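Kinetochore protein Mis16 (Schizosaccharomyces japonicus, PDB 4XYH) recognises histone H4 and, independently, the CENP-A-specific chaperone Scm3, and so probably helps to place CENP-A at centromeres. Local coordinates at residues Glu338-Thr343 and Val352-Lys357; Phe39-Val44 and Phe376-His381; Glu195-Thr200 and Ile207-Ile212; Ser229-His234 and His263-Pro268. All coordinates share one frame; numbering follows the deposited sequence.

Contact 1 of 4, residues Glu338-Thr343 and Val352-Lys357; sequences EPILVT and VWDLSK
T343 OG1 is gripped from two directions, by W353 NE1 of the neighbouring strand and by H324 NE2 from elsewhere in the chain. W353 NE1 donates to T343 OG1 at 3.0 Å, almost straight at 175°, and the hydroxyl oxygen lies in the ring plane, at the indole's edge. OG1 sits between the T343 backbone N and carbonyl carbon (chi1 63°), which brings it there. Backbone bonds join the antiparallel strands: L341 and W353 form a hydrogen-bonded pair, with W353 N to L341 O at 2.8 Å. Further along, L355 N closes on P339 O, also at 2.8 Å. On the indole's side of the sheet L341 CD2 packs 3.5 Å from W353 CB and 3.8 Å from L355 CD2. On the other side I340 CG2 meets V352 CG1 at 3.9 Å. D354 points there as well; its OD1 accepts S356 N, an Asx turn, and the S356 hydroxyl. A leucine in place of W353 would probably cost T343 OG1 one of its two partners and open a gap beside L321. This histidine-threonine-tryptophan relay is typical of the structural tetrad in a WD40 propeller blade, and W353-D354 is the dipeptide that gives the repeat its name.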
loop_
_atom_site.group_PDB
_atom_site.type_symbol
_atom_site.label_atom_id
_atom_site.label_comp_id
_atom_site.label_asym_id
_atom_site.label_seq_id
_atom_site.Cartn_x
_atom_site.Cartn_y
_atom_site.Cartn_z
ATOM N N GLU A 338 -1.636 -17.331 -4.999
ATOM C CA GLU A 338 -0.208 -17.249 -4.748
ATOM C C GLU A 338 0.639 -16.602 -5.878
ATOM O O GLU A 338 1.486 -15.766 -5.601
ATOM C CB GLU A 338 0.321 -18.655 -4.435
ATOM C CG GLU A 338 1.819 -18.718 -4.161
ATOM C CD GLU A 338 2.260 -20.095 -3.684
ATOM O OE1 GLU A 338 1.371 -20.915 -3.351
ATOM O OE2 GLU A 338 3.487 -20.354 -3.651
ATOM N N PRO A 339 0.413 -16.971 -7.146
ATOM C CA PRO A 339 1.339 -16.393 -8.124
ATOM C C PRO A 339 0.966 -14.993 -8.649
ATOM O O PRO A 339 1.626 -14.493 -9.567
ATOM C CB PRO A 339 1.297 -17.410 -9.271
ATOM C CG PRO A 339 -0.043 -18.002 -9.199
ATOM C CD PRO A 339 -0.494 -17.963 -7.762
ATOM N N ILE A 340 -0.066 -14.375 -8.087
ATOM C CA ILE A 340 -0.581 -13.122 -8.610
ATOM C C ILE A 340 -0.156 -11.947 -7.733
ATOM O O ILE A 340 -0.356 -11.973 -6.514
ATOM C CB ILE A 340 -2.121 -13.153 -8.697
ATOM C CG1 ILE A 340 -2.606 -14.334 -9.561
ATOM C CG2 ILE A 340 -2.666 -11.818 -9.181
ATOM C CD1 ILE A 340 -2.298 -14.227 -11.041
ATOM N N LEU A 341 0.441 -10.932 -8.348
ATOM C CA LEU A 341 0.717 -9.674 -7.653
ATOM C C LEU A 341 0.413 -8.466 -8.545
ATOM O O LEU A 341 0.294 -8.581 -9.764
ATOM C CB LEU A 341 2.169 -9.609 -7.161
ATOM C CG LEU A 341 3.274 -9.248 -8.148
ATOM C CD1 LEU A 341 4.576 -8.910 -7.432
ATOM C CD2 LEU A 341 3.492 -10.418 -9.071
ATOM N N VAL A 342 0.256 -7.314 -7.910
ATOM C CA VAL A 342 -0.112 -6.099 -8.597
ATOM C C VAL A 342 0.925 -5.016 -8.262
ATOM O O VAL A 342 1.452 -4.978 -7.144
ATOM C CB VAL A 342 -1.553 -5.653 -8.209
ATOM C CG1 VAL A 342 -1.629 -5.157 -6.757
ATOM C CG2 VAL A 342 -2.017 -4.592 -9.126
ATOM N N THR A 343 1.244 -4.173 -9.243
ATOM C CA THR A 343 2.191 -3.085 -9.054
ATOM C C THR A 343 1.628 -1.791 -9.644
ATOM O O THR A 343 0.714 -1.819 -10.469
ATOM C CB THR A 343 3.564 -3.386 -9.711
ATOM O OG1 THR A 343 3.410 -3.512 -11.132
ATOM C CG2 THR A 343 4.159 -4.670 -9.162
ATOM N N VAL A 352 -1.003 -6.111 -13.412
ATOM C CA VAL A 352 -1.234 -7.349 -12.683
ATOM C C VAL A 352 -0.348 -8.426 -13.301
ATOM O O VAL A 352 -0.351 -8.597 -14.524
ATOM C CB VAL A 352 -2.711 -7.786 -12.737
ATOM C CG1 VAL A 352 -2.936 -9.020 -11.862
ATOM C CG2 VAL A 352 -3.625 -6.633 -12.334
ATOM N N TRP A 353 0.417 -9.129 -12.465
ATOM C CA TRP A 353 1.371 -10.126 -12.938
ATOM C C TRP A 353 0.988 -11.531 -12.503
ATOM O O TRP A 353 0.449 -11.726 -11.413
ATOM C CB TRP A 353 2.772 -9.826 -12.424
ATOM C CG TRP A 353 3.242 -8.421 -12.646
ATOM C CD1 TRP A 353 3.029 -7.350 -11.828
ATOM C CD2 TRP A 353 4.032 -7.938 -13.740
ATOM N NE1 TRP A 353 3.628 -6.234 -12.347
ATOM C CE2 TRP A 353 4.254 -6.565 -13.519
ATOM C CE3 TRP A 353 4.578 -8.534 -14.884
ATOM C CZ2 TRP A 353 4.992 -5.769 -14.405
ATOM C CZ3 TRP A 353 5.310 -7.741 -15.768
ATOM C CH2 TRP A 353 5.507 -6.374 -15.520
ATOM N N ASP A 354 1.289 -12.506 -13.355
ATOM C CA ASP A 354 1.048 -13.917 -13.074
ATOM C C ASP A 354 2.375 -14.681 -13.149
ATOM O O ASP A 354 2.833 -15.041 -14.227
ATOM C CB ASP A 354 0.029 -14.481 -14.067
ATOM C CG ASP A 354 -0.324 -15.950 -13.810
ATOM O OD1 ASP A 354 0.423 -16.669 -13.118
ATOM O OD2 ASP A 354 -1.364 -16.394 -14.339
ATOM N N LEU A 355 2.980 -14.948 -11.998
ATOM C CA LEU A 355 4.297 -15.573 -11.980
ATOM C C LEU A 355 4.324 -16.985 -12.576
ATOM O O LEU A 355 5.395 -17.511 -12.886
ATOM C CB LEU A 355 4.837 -15.621 -10.558
ATOM C CG LEU A 355 4.926 -14.268 -9.848
ATOM C CD1 LEU A 355 5.729 -14.404 -8.564
ATOM C CD2 LEU A 355 5.506 -13.196 -10.758
ATOM N N SER A 356 3.156 -17.598 -12.736
ATOM C CA SER A 356 3.106 -18.982 -13.198
ATOM C C SER A 356 3.312 -19.035 -14.702
ATOM O O SER A 356 3.529 -20.108 -15.261
ATOM C CB SER A 356 1.785 -19.662 -12.808
ATOM O OG SER A 356 0.723 -19.260 -13.649
ATOM N N LYS A 357 3.265 -17.869 -15.347
ATOM C CA LYS A 357 3.490 -17.772 -16.782
ATOM C C LYS A 357 4.930 -17.387 -17.111
ATOM O O LYS A 357 5.255 -17.116 -18.270
ATOM C CB LYS A 357 2.534 -16.755 -17.412
ATOM C CG LYS A 357 1.061 -17.091 -17.246
ATOM C CD LYS A 357 0.734 -18.462 -17.816
ATOM C CE LYS A 357 -0.644 -18.936 -17.378
ATOM N NZ LYS A 357 -1.702 -17.998 -17.847
#

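Contact 2 of 4, residues Phe39-Val44 and Phe376-His381; sequences FLYDLV and FMHGGH
Y41 and F376 meet as a T-shaped pair: the rim of F376 stands over one face of the Y41 ring, its CZ 3.6 Å above the plane and displaced toward the ring's edge. F376 CG is anti to the backbone N (chi1 -171°), which carries the ring's tip to Y41. The planes are turned 89° to each other, with centroids 5.3 Å apart. H378 comes in at the edge of Y41 instead, rim to rim and again nearly perpendicular. G380 N sits 3.6 Å above the centre of one face of the H378 imidazole, on which W410 also stacks. A side chain at G380 would run into H378 CE1, which suits glycine there. Y41 OH is hydrogen-bonded to H378 ND1 at 2.7 Å and takes a second bond from W33 NE1 of the N-terminal helix, while H378 NE2 is held by Q408. All this lies where the chain leaves helix 19-40 and enters strand 41-48, the outer strand of the blade completed by the C-terminal strands, the usual velcro closure of a beta-propeller. D42 and L43 both face S411 there, a classic beta bulge. A leucine in place of Y41 would probably leave H378 ND1 and W33 NE1 without their shared hydroxyl and the rim of F376 without a ring face. L40 adds its carbonyl, L40 O lying 3.4 Å from F376 CE1.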
loop_
_atom_site.group_PDB
_atom_site.type_symbol
_atom_site.label_atom_id
_atom_site.label_comp_id
_atom_site.label_asym_id
_atom_site.label_seq_id
_atom_site.Cartn_x
_atom_site.Cartn_y
_atom_site.Cartn_z
ATOM N N PHE A 39 -14.628 -4.531 -22.784
ATOM C CA PHE A 39 -13.798 -5.667 -23.192
ATOM C C PHE A 39 -12.753 -6.047 -22.150
ATOM O O PHE A 39 -12.118 -7.090 -22.271
ATOM C CB PHE A 39 -13.056 -5.381 -24.502
ATOM C CG PHE A 39 -13.886 -4.688 -25.536
ATOM C CD1 PHE A 39 -15.206 -5.062 -25.765
ATOM C CD2 PHE A 39 -13.345 -3.648 -26.276
ATOM C CE1 PHE A 39 -15.964 -4.404 -26.710
ATOM C CE2 PHE A 39 -14.100 -2.997 -27.231
ATOM C CZ PHE A 39 -15.404 -3.374 -27.447
ATOM N N LEU A 40 -12.532 -5.199 -21.152
ATOM C CA LEU A 40 -11.416 -5.440 -20.236
ATOM C C LEU A 40 -11.848 -5.691 -18.790
ATOM O O LEU A 40 -11.133 -6.356 -18.036
ATOM C CB LEU A 40 -10.438 -4.266 -20.282
ATOM C CG LEU A 40 -9.688 -4.038 -21.596
ATOM C CD1 LEU A 40 -8.844 -2.792 -21.484
ATOM C CD2 LEU A 40 -8.816 -5.213 -21.936
ATOM N N TYR A 41 -13.028 -5.195 -18.423
ATOM C CA TYR A 41 -13.446 -5.176 -17.027
ATOM C C TYR A 41 -14.800 -5.816 -16.804
ATOM O O TYR A 41 -15.680 -5.726 -17.654
ATOM C CB TYR A 41 -13.484 -3.729 -16.492
ATOM C CG TYR A 41 -12.153 -3.004 -16.550
ATOM C CD1 TYR A 41 -11.756 -2.335 -17.700
ATOM C CD2 TYR A 41 -11.293 -2.990 -15.457
ATOM C CE1 TYR A 41 -10.542 -1.678 -17.763
ATOM C CE2 TYR A 41 -10.070 -2.325 -15.508
ATOM C CZ TYR A 41 -9.702 -1.669 -16.667
ATOM O OH TYR A 41 -8.494 -1.005 -16.746
ATOM N N ASP A 42 -14.967 -6.443 -15.645
ATOM C CA ASP A 42 -16.293 -6.812 -15.155
ATOM C C ASP A 42 -16.907 -5.719 -14.284
ATOM O O ASP A 42 -18.115 -5.685 -14.088
ATOM C CB ASP A 42 -16.230 -8.114 -14.367
ATOM C CG ASP A 42 -16.116 -9.324 -15.263
ATOM O OD1 ASP A 42 -16.532 -9.216 -16.442
ATOM O OD2 ASP A 42 -15.604 -10.368 -14.800
ATOM N N LEU A 43 -16.066 -4.827 -13.766
ATOM C CA LEU A 43 -16.509 -3.778 -12.858
ATOM C C LEU A 43 -15.562 -2.577 -12.884
ATOM O O LEU A 43 -14.354 -2.734 -12.711
ATOM C CB LEU A 43 -16.609 -4.317 -11.426
ATOM C CG LEU A 43 -16.851 -3.252 -10.346
ATOM C CD1 LEU A 43 -18.277 -2.724 -10.414
ATOM C CD2 LEU A 43 -16.542 -3.780 -8.967
ATOM N N VAL A 44 -16.100 -1.387 -13.126
ATOM C CA VAL A 44 -15.337 -0.155 -12.925
ATOM C C VAL A 44 -16.168 0.897 -12.218
ATOM O O VAL A 44 -17.204 1.307 -12.711
ATOM C CB VAL A 44 -14.835 0.471 -14.228
ATOM C CG1 VAL A 44 -14.123 1.768 -13.905
ATOM C CG2 VAL A 44 -13.896 -0.463 -14.943
ATOM N N PHE A 376 -2.351 -8.341 -17.068
ATOM C CA PHE A 376 -3.337 -7.262 -17.231
ATOM C C PHE A 376 -2.741 -5.901 -16.914
ATOM O O PHE A 376 -1.951 -5.745 -15.976
ATOM C CB PHE A 376 -4.550 -7.506 -16.335
ATOM C CG PHE A 376 -5.707 -6.580 -16.590
ATOM C CD1 PHE A 376 -6.651 -6.878 -17.566
ATOM C CD2 PHE A 376 -5.882 -5.440 -15.830
ATOM C CE1 PHE A 376 -7.732 -6.049 -17.790
ATOM C CE2 PHE A 376 -6.962 -4.594 -16.051
ATOM C CZ PHE A 376 -7.893 -4.900 -17.037
ATOM N N MET A 377 -3.123 -4.911 -17.705
ATOM C CA MET A 377 -2.737 -3.545 -17.418
ATOM C C MET A 377 -3.965 -2.684 -17.241
ATOM O O MET A 377 -4.849 -2.650 -18.099
ATOM C CB MET A 377 -1.865 -2.965 -18.519
ATOM C CG MET A 377 -1.771 -1.434 -18.447
ATOM S SD MET A 377 -0.555 -0.801 -19.606
ATOM C CE MET A 377 0.847 -1.847 -19.213
ATOM N N HIS A 378 -4.018 -1.988 -16.115
ATOM C CA HIS A 378 -5.081 -1.042 -15.862
ATOM C C HIS A 378 -4.642 0.367 -16.279
ATOM O O HIS A 378 -3.717 0.936 -15.689
ATOM C CB HIS A 378 -5.462 -1.102 -14.389
ATOM C CG HIS A 378 -6.379 -0.013 -13.954
ATOM N ND1 HIS A 378 -7.697 0.057 -14.355
ATOM C CD2 HIS A 378 -6.179 1.046 -13.131
ATOM C CE1 HIS A 378 -8.266 1.111 -13.803
ATOM N NE2 HIS A 378 -7.366 1.724 -13.047
ATOM N N GLY A 379 -5.300 0.915 -17.303
ATOM C CA GLY A 379 -4.967 2.226 -17.830
ATOM C C GLY A 379 -5.946 3.334 -17.452
ATOM O O GLY A 379 -5.964 4.395 -18.077
ATOM N N GLY A 380 -6.743 3.106 -16.413
ATOM C CA GLY A 380 -7.763 4.064 -16.014
ATOM C C GLY A 380 -7.309 5.316 -15.274
ATOM O O GLY A 380 -8.077 6.271 -15.148
ATOM N N HIS A 381 -6.078 5.336 -14.773
ATOM C CA HIS A 381 -5.604 6.524 -14.064
ATOM C C HIS A 381 -4.885 7.476 -15.000
ATOM O O HIS A 381 -4.139 7.057 -15.880
ATOM C CB HIS A 381 -4.699 6.139 -12.894
ATOM C CG HIS A 381 -5.435 5.497 -11.765
ATOM N ND1 HIS A 381 -6.319 6.194 -10.964
ATOM C CD2 HIS A 381 -5.447 4.220 -11.314
ATOM C CE1 HIS A 381 -6.828 5.375 -10.060
ATOM N NE2 HIS A 381 -6.314 4.170 -10.244
#

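Contact 3 of 4, residues Glu195-Thr200 and Ile207-Ile212; sequences EGTLAT and ICVWDI
T200 carries OG1 between its backbone N and carbonyl carbon (chi1 58°), and W210 has CG anti to its carbonyl carbon (chi1 -49°); both residues already point to one face of the sheet, and these torsions swing OG1 and the NE1 edge of the indole together within it. W210 NE1 donates to T200 OG1 at 2.9 Å, nearly straight at 177°, with the oxygen in the indole plane. H181 is the second partner of that hydroxyl, a relay like that of the WD40 structural tetrad. L198 shares this face, its CD2 packing 3.8 Å from W210 CB. L198 with W210 and T200 with C208 are hydrogen-bonded antiparallel pairs. At the hairpin's end I212 N binds G196 O at 2.9 Å; at the backbone angles of G196 a CB would jam against the carbonyl O of E195. A water joins T197 and D211, accepting from T197 OG1 and donating to D211 OD1 and E195 O. The hairpin forms the two middle strands of a four-stranded propeller blade, between strands 187-190 and 229-231. On the side away from the indole, A199 packs against L241, F243 and L251 in strands 238-243 and 250-255 of the next sheet.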
loop_
_atom_site.group_PDB
_atom_site.type_symbol
_atom_site.label_atom_id
_atom_site.label_comp_id
_atom_site.label_asym_id
_atom_site.label_seq_id
_atom_site.Cartn_x
_atom_site.Cartn_y
_atom_site.Cartn_z
ATOM N N GLU A 195 -0.326 -9.170 18.563
ATOM C CA GLU A 195 -1.336 -8.121 18.550
ATOM C C GLU A 195 -0.889 -6.866 19.281
ATOM O O GLU A 195 -0.403 -6.933 20.410
ATOM C CB GLU A 195 -2.638 -8.623 19.164
ATOM C CG GLU A 195 -3.715 -7.571 19.188
ATOM C CD GLU A 195 -5.059 -8.120 19.635
ATOM O OE1 GLU A 195 -5.316 -9.329 19.432
ATOM O OE2 GLU A 195 -5.860 -7.335 20.188
ATOM N N GLY A 196 -1.030 -5.718 18.617
ATOM C CA GLY A 196 -0.694 -4.452 19.236
ATOM C C GLY A 196 0.691 -3.940 18.903
ATOM O O GLY A 196 1.022 -2.795 19.205
ATOM N N THR A 197 1.510 -4.776 18.285
ATOM C CA THR A 197 2.844 -4.338 17.874
ATOM C C THR A 197 2.823 -3.853 16.413
ATOM O O THR A 197 2.165 -4.460 15.575
ATOM C CB THR A 197 3.877 -5.468 18.050
ATOM O OG1 THR A 197 4.129 -5.651 19.447
ATOM C CG2 THR A 197 5.196 -5.139 17.328
ATOM N N LEU A 198 3.505 -2.744 16.125
ATOM C CA LEU A 198 3.579 -2.216 14.761
ATOM C C LEU A 198 4.922 -1.540 14.526
ATOM O O LEU A 198 5.692 -1.316 15.467
ATOM C CB LEU A 198 2.455 -1.212 14.487
ATOM C CG LEU A 198 2.502 0.096 15.287
ATOM C CD1 LEU A 198 1.844 1.221 14.523
ATOM C CD2 LEU A 198 1.802 -0.098 16.631
ATOM N N ALA A 199 5.200 -1.200 13.278
ATOM C CA ALA A 199 6.458 -0.533 12.958
ATOM C C ALA A 199 6.259 0.623 11.993
ATOM O O ALA A 199 5.340 0.607 11.166
ATOM C CB ALA A 199 7.451 -1.533 12.376
ATOM N N THR A 200 7.141 1.617 12.094
ATOM C CA THR A 200 7.124 2.752 11.184
ATOM C C THR A 200 8.538 3.096 10.686
ATOM O O THR A 200 9.527 2.850 11.381
ATOM C CB THR A 200 6.524 3.995 11.852
ATOM O OG1 THR A 200 7.281 4.313 13.030
ATOM C CG2 THR A 200 5.078 3.747 12.236
ATOM N N ILE A 207 13.753 3.419 11.972
ATOM C CA ILE A 207 12.633 2.502 12.033
ATOM C C ILE A 207 12.239 2.374 13.490
ATOM O O ILE A 207 13.081 2.043 14.332
ATOM C CB ILE A 207 12.972 1.092 11.485
ATOM C CG1 ILE A 207 13.194 1.108 9.975
ATOM C CG2 ILE A 207 11.866 0.124 11.828
ATOM C CD1 ILE A 207 13.834 -0.190 9.447
ATOM N N CYS A 208 10.975 2.632 13.808
ATOM C CA CYS A 208 10.550 2.462 15.182
ATOM C C CYS A 208 9.635 1.268 15.308
ATOM O O CYS A 208 8.821 1.017 14.433
ATOM C CB CYS A 208 9.853 3.714 15.700
ATOM S SG CYS A 208 10.909 5.147 15.784
ATOM N N VAL A 209 9.776 0.527 16.402
ATOM C CA VAL A 209 8.844 -0.546 16.713
ATOM C C VAL A 209 8.060 -0.114 17.947
ATOM O O VAL A 209 8.637 0.364 18.926
ATOM C CB VAL A 209 9.550 -1.894 16.951
ATOM C CG1 VAL A 209 8.542 -2.954 17.431
ATOM C CG2 VAL A 209 10.266 -2.353 15.669
ATOM N N TRP A 210 6.742 -0.262 17.870
ATOM C CA TRP A 210 5.834 0.257 18.867
ATOM C C TRP A 210 4.999 -0.873 19.460
ATOM O O TRP A 210 4.783 -1.902 18.829
ATOM C CB TRP A 210 4.903 1.316 18.256
ATOM C CG TRP A 210 5.582 2.415 17.436
ATOM C CD1 TRP A 210 5.877 2.381 16.100
ATOM C CD2 TRP A 210 5.993 3.712 17.904
ATOM N NE1 TRP A 210 6.450 3.570 15.710
ATOM C CE2 TRP A 210 6.536 4.401 16.797
ATOM C CE3 TRP A 210 5.970 4.347 19.155
ATOM C CZ2 TRP A 210 7.053 5.687 16.902
ATOM C CZ3 TRP A 210 6.472 5.629 19.260
ATOM C CH2 TRP A 210 7.011 6.292 18.134
ATOM N N ASP A 211 4.502 -0.671 20.667
ATOM C CA ASP A 211 3.630 -1.670 21.279
ATOM C C ASP A 211 2.504 -0.965 22.034
ATOM O O ASP A 211 2.756 -0.216 22.967
ATOM C CB ASP A 211 4.442 -2.582 22.195
ATOM C CG ASP A 211 3.615 -3.699 22.807
ATOM O OD1 ASP A 211 2.473 -3.947 22.355
ATOM O OD2 ASP A 211 4.124 -4.342 23.751
ATOM N N ILE A 212 1.264 -1.185 21.609
ATOM C CA ILE A 212 0.136 -0.483 22.216
ATOM C C ILE A 212 -0.813 -1.434 22.932
ATOM O O ILE A 212 -1.830 -0.994 23.468
ATOM C CB ILE A 212 -0.677 0.329 21.168
ATOM C CG1 ILE A 212 -1.223 -0.614 20.095
ATOM C CG2 ILE A 212 0.173 1.434 20.584
ATOM C CD1 ILE A 212 -2.438 -0.093 19.389
HETATM O O HOH W 1 2.145 -6.188 21.225
#

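Contact 4 of 4, residues Ser229-His234 and His263-Pro268; sequences SVYHRH and HDTRLP
Where the outer strand of one propeller blade hands over to the next, Y231 and R233 reach across to H263 and to the type I turn D264-L267 that follows it. R233, extended from CG to NE, slides alongside H263 in the opposite direction, its guanidinium nearly coplanar with the imidazole. R233 NH1 donates to H263 ND1 at 3.0 Å, in plane with both groups. R233 NH1 also sits 3.9 Å above the Y231 ring, toward the rim, so the guanidinium turns one face to Y231 and an edge to H263. R233 NH2 gives a hydrogen to a water that passes one on to D264 O, and is bonded to S271 O as well. Y231 OH donates to L267 O at 3.1 Å, the donor nearly in line with the carbonyl. A second water joins S229 OG to T265 O. Within the turn D264 OD1 accepts R266 N, an Asx turn, and R266 grips the carboxylate side-on, R266 NH2 to D264 OD2 at 2.7 Å. S253 OG bonds to both H263 NE2 and H234 NE2. H234, S253, D257 and H263 are linked much as in the WD40 structural tetrad, H263 probably standing where tryptophan is usual.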
loop_
_atom_site.group_PDB
_atom_site.type_symbol
_atom_site.label_atom_id
_atom_site.label_comp_id
_atom_site.label_asym_id
_atom_site.label_seq_id
_atom_site.Cartn_x
_atom_site.Cartn_y
_atom_site.Cartn_z
ATOM N N SER A 229 11.557 -0.143 20.356
ATOM C CA SER A 229 12.887 -0.185 19.748
ATOM C C SER A 229 12.996 0.881 18.666
ATOM O O SER A 229 11.995 1.243 18.031
ATOM C CB SER A 229 13.182 -1.554 19.132
ATOM O OG SER A 229 12.725 -2.594 19.964
ATOM N N VAL A 230 14.195 1.406 18.448
ATOM C CA VAL A 230 14.395 2.183 17.234
ATOM C C VAL A 230 15.716 1.774 16.591
ATOM O O VAL A 230 16.745 1.627 17.256
ATOM C CB VAL A 230 14.283 3.727 17.493
ATOM C CG1 VAL A 230 14.009 4.042 18.958
ATOM C CG2 VAL A 230 15.447 4.471 16.976
ATOM N N TYR A 231 15.642 1.499 15.294
ATOM C CA TYR A 231 16.780 1.007 14.538
ATOM C C TYR A 231 17.284 2.064 13.572
ATOM O O TYR A 231 16.499 2.718 12.874
ATOM C CB TYR A 231 16.409 -0.259 13.767
ATOM C CG TYR A 231 15.909 -1.395 14.627
ATOM C CD1 TYR A 231 16.685 -1.914 15.652
ATOM C CD2 TYR A 231 14.664 -1.969 14.394
ATOM C CE1 TYR A 231 16.224 -2.962 16.438
ATOM C CE2 TYR A 231 14.197 -3.001 15.166
ATOM C CZ TYR A 231 14.976 -3.498 16.190
ATOM O OH TYR A 231 14.502 -4.545 16.962
ATOM N N HIS A 232 18.598 2.237 13.547
ATOM C CA HIS A 232 19.225 3.115 12.580
ATOM C C HIS A 232 20.106 2.308 11.624
ATOM O O HIS A 232 21.300 2.161 11.845
ATOM C CB HIS A 232 20.033 4.186 13.293
ATOM C CG HIS A 232 19.204 5.071 14.160
ATOM N ND1 HIS A 232 19.042 4.854 15.511
ATOM C CD2 HIS A 232 18.451 6.164 13.860
ATOM C CE1 HIS A 232 18.244 5.782 16.014
ATOM N NE2 HIS A 232 17.870 6.581 15.027
ATOM N N ARG A 233 19.504 1.786 10.560
ATOM C CA ARG A 233 20.186 0.851 9.672
ATOM C C ARG A 233 20.096 1.280 8.212
ATOM O O ARG A 233 20.544 0.576 7.317
ATOM C CB ARG A 233 19.603 -0.545 9.857
ATOM C CG ARG A 233 19.695 -1.022 11.303
ATOM C CD ARG A 233 19.247 -2.462 11.478
ATOM N NE ARG A 233 19.523 -2.934 12.830
ATOM C CZ ARG A 233 18.828 -3.878 13.453
ATOM N NH1 ARG A 233 17.803 -4.466 12.848
ATOM N NH2 ARG A 233 19.157 -4.235 14.686
ATOM N N HIS A 234 19.508 2.438 7.972
ATOM C CA HIS A 234 19.412 2.939 6.612
ATOM C C HIS A 234 20.106 4.291 6.510
ATOM O O HIS A 234 20.263 4.993 7.504
ATOM C CB HIS A 234 17.951 3.041 6.172
ATOM C CG HIS A 234 17.331 1.721 5.820
ATOM N ND1 HIS A 234 17.631 1.047 4.653
ATOM C CD2 HIS A 234 16.420 0.960 6.472
ATOM C CE1 HIS A 234 16.930 -0.074 4.606
ATOM N NE2 HIS A 234 16.190 -0.155 5.696
ATOM N N HIS A 263 15.051 -7.571 9.543
ATOM C CA HIS A 263 15.364 -7.268 10.921
ATOM C C HIS A 263 14.717 -8.292 11.817
ATOM O O HIS A 263 13.592 -8.730 11.544
ATOM C CB HIS A 263 14.884 -5.863 11.293
ATOM C CG HIS A 263 15.207 -4.831 10.262
ATOM N ND1 HIS A 263 16.406 -4.155 10.238
ATOM C CD2 HIS A 263 14.501 -4.381 9.197
ATOM C CE1 HIS A 263 16.423 -3.328 9.210
ATOM N NE2 HIS A 263 15.276 -3.442 8.567
ATOM N N ASP A 264 15.437 -8.661 12.877
ATOM C CA ASP A 264 14.910 -9.489 13.962
ATOM C C ASP A 264 14.556 -8.590 15.147
ATOM O O ASP A 264 15.450 -8.117 15.860
ATOM C CB ASP A 264 15.939 -10.548 14.376
ATOM C CG ASP A 264 15.408 -11.521 15.434
ATOM O OD1 ASP A 264 14.374 -11.228 16.073
ATOM O OD2 ASP A 264 16.037 -12.585 15.638
ATOM N N THR A 265 13.262 -8.373 15.377
ATOM C CA THR A 265 12.839 -7.377 16.368
ATOM C C THR A 265 13.054 -7.825 17.816
ATOM O O THR A 265 12.819 -7.052 18.748
ATOM C CB THR A 265 11.352 -6.979 16.187
ATOM O OG1 THR A 265 10.508 -8.136 16.305
ATOM C CG2 THR A 265 11.146 -6.337 14.836
ATOM N N ARG A 266 13.520 -9.059 18.000
ATOM C CA ARG A 266 13.862 -9.549 19.331
ATOM C C ARG A 266 15.238 -9.044 19.783
ATOM O O ARG A 266 15.562 -9.063 20.965
ATOM C CB ARG A 266 13.819 -11.077 19.357
ATOM C CG ARG A 266 12.407 -11.646 19.309
ATOM C CD ARG A 266 12.413 -13.114 18.926
ATOM N NE ARG A 266 13.340 -13.360 17.827
ATOM C CZ ARG A 266 13.390 -14.482 17.116
ATOM N NH1 ARG A 266 12.554 -15.474 17.379
ATOM N NH2 ARG A 266 14.274 -14.606 16.132
ATOM N N LEU A 267 16.039 -8.582 18.835
ATOM C CA LEU A 267 17.397 -8.136 19.125
ATOM C C LEU A 267 17.413 -6.631 19.361
ATOM O O LEU A 267 16.618 -5.897 18.776
ATOM C CB LEU A 267 18.337 -8.513 17.977
ATOM C CG LEU A 267 18.954 -9.915 17.992
ATOM C CD1 LEU A 267 18.009 -10.955 18.560
ATOM C CD2 LEU A 267 19.399 -10.324 16.599
ATOM N N PRO A 268 18.309 -6.157 20.234
ATOM C CA PRO A 268 18.392 -4.710 20.483
ATOM C C PRO A 268 18.996 -3.978 19.280
ATOM O O PRO A 268 19.428 -4.643 18.335
ATOM C CB PRO A 268 19.301 -4.623 21.714
ATOM C CG PRO A 268 20.175 -5.833 21.600
ATOM C CD PRO A 268 19.300 -6.916 21.020
HETATM O O HOH W 2 11.336 -4.612 19.125
HETATM O O HOH W 3 17.267 -6.340 14.970
#

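In the fold
Along the chain, contact 2 spans nearly everything: its first segment starts the propeller and its second comes after contacts 3, 4 and 1. Contacts 3 and 4 are neighbours, centres about 12 Å apart, because strand 229-231 pairs with strand 207-211 and I207 packs against H263 of the following blade. Contacts 1 and 2 are likewise joined, about 16 Å between centres, through paired strands 350-354 and 374-378. The two groups lie far apart, with contacts 2 and 4 about 41 Å between centres and on opposite sides of the chain's centre. Contacts 1 and 3 lie within blades and carry tetrad residues, contact 4 bridges two adjacent blades, and contact 2 helps close the circle.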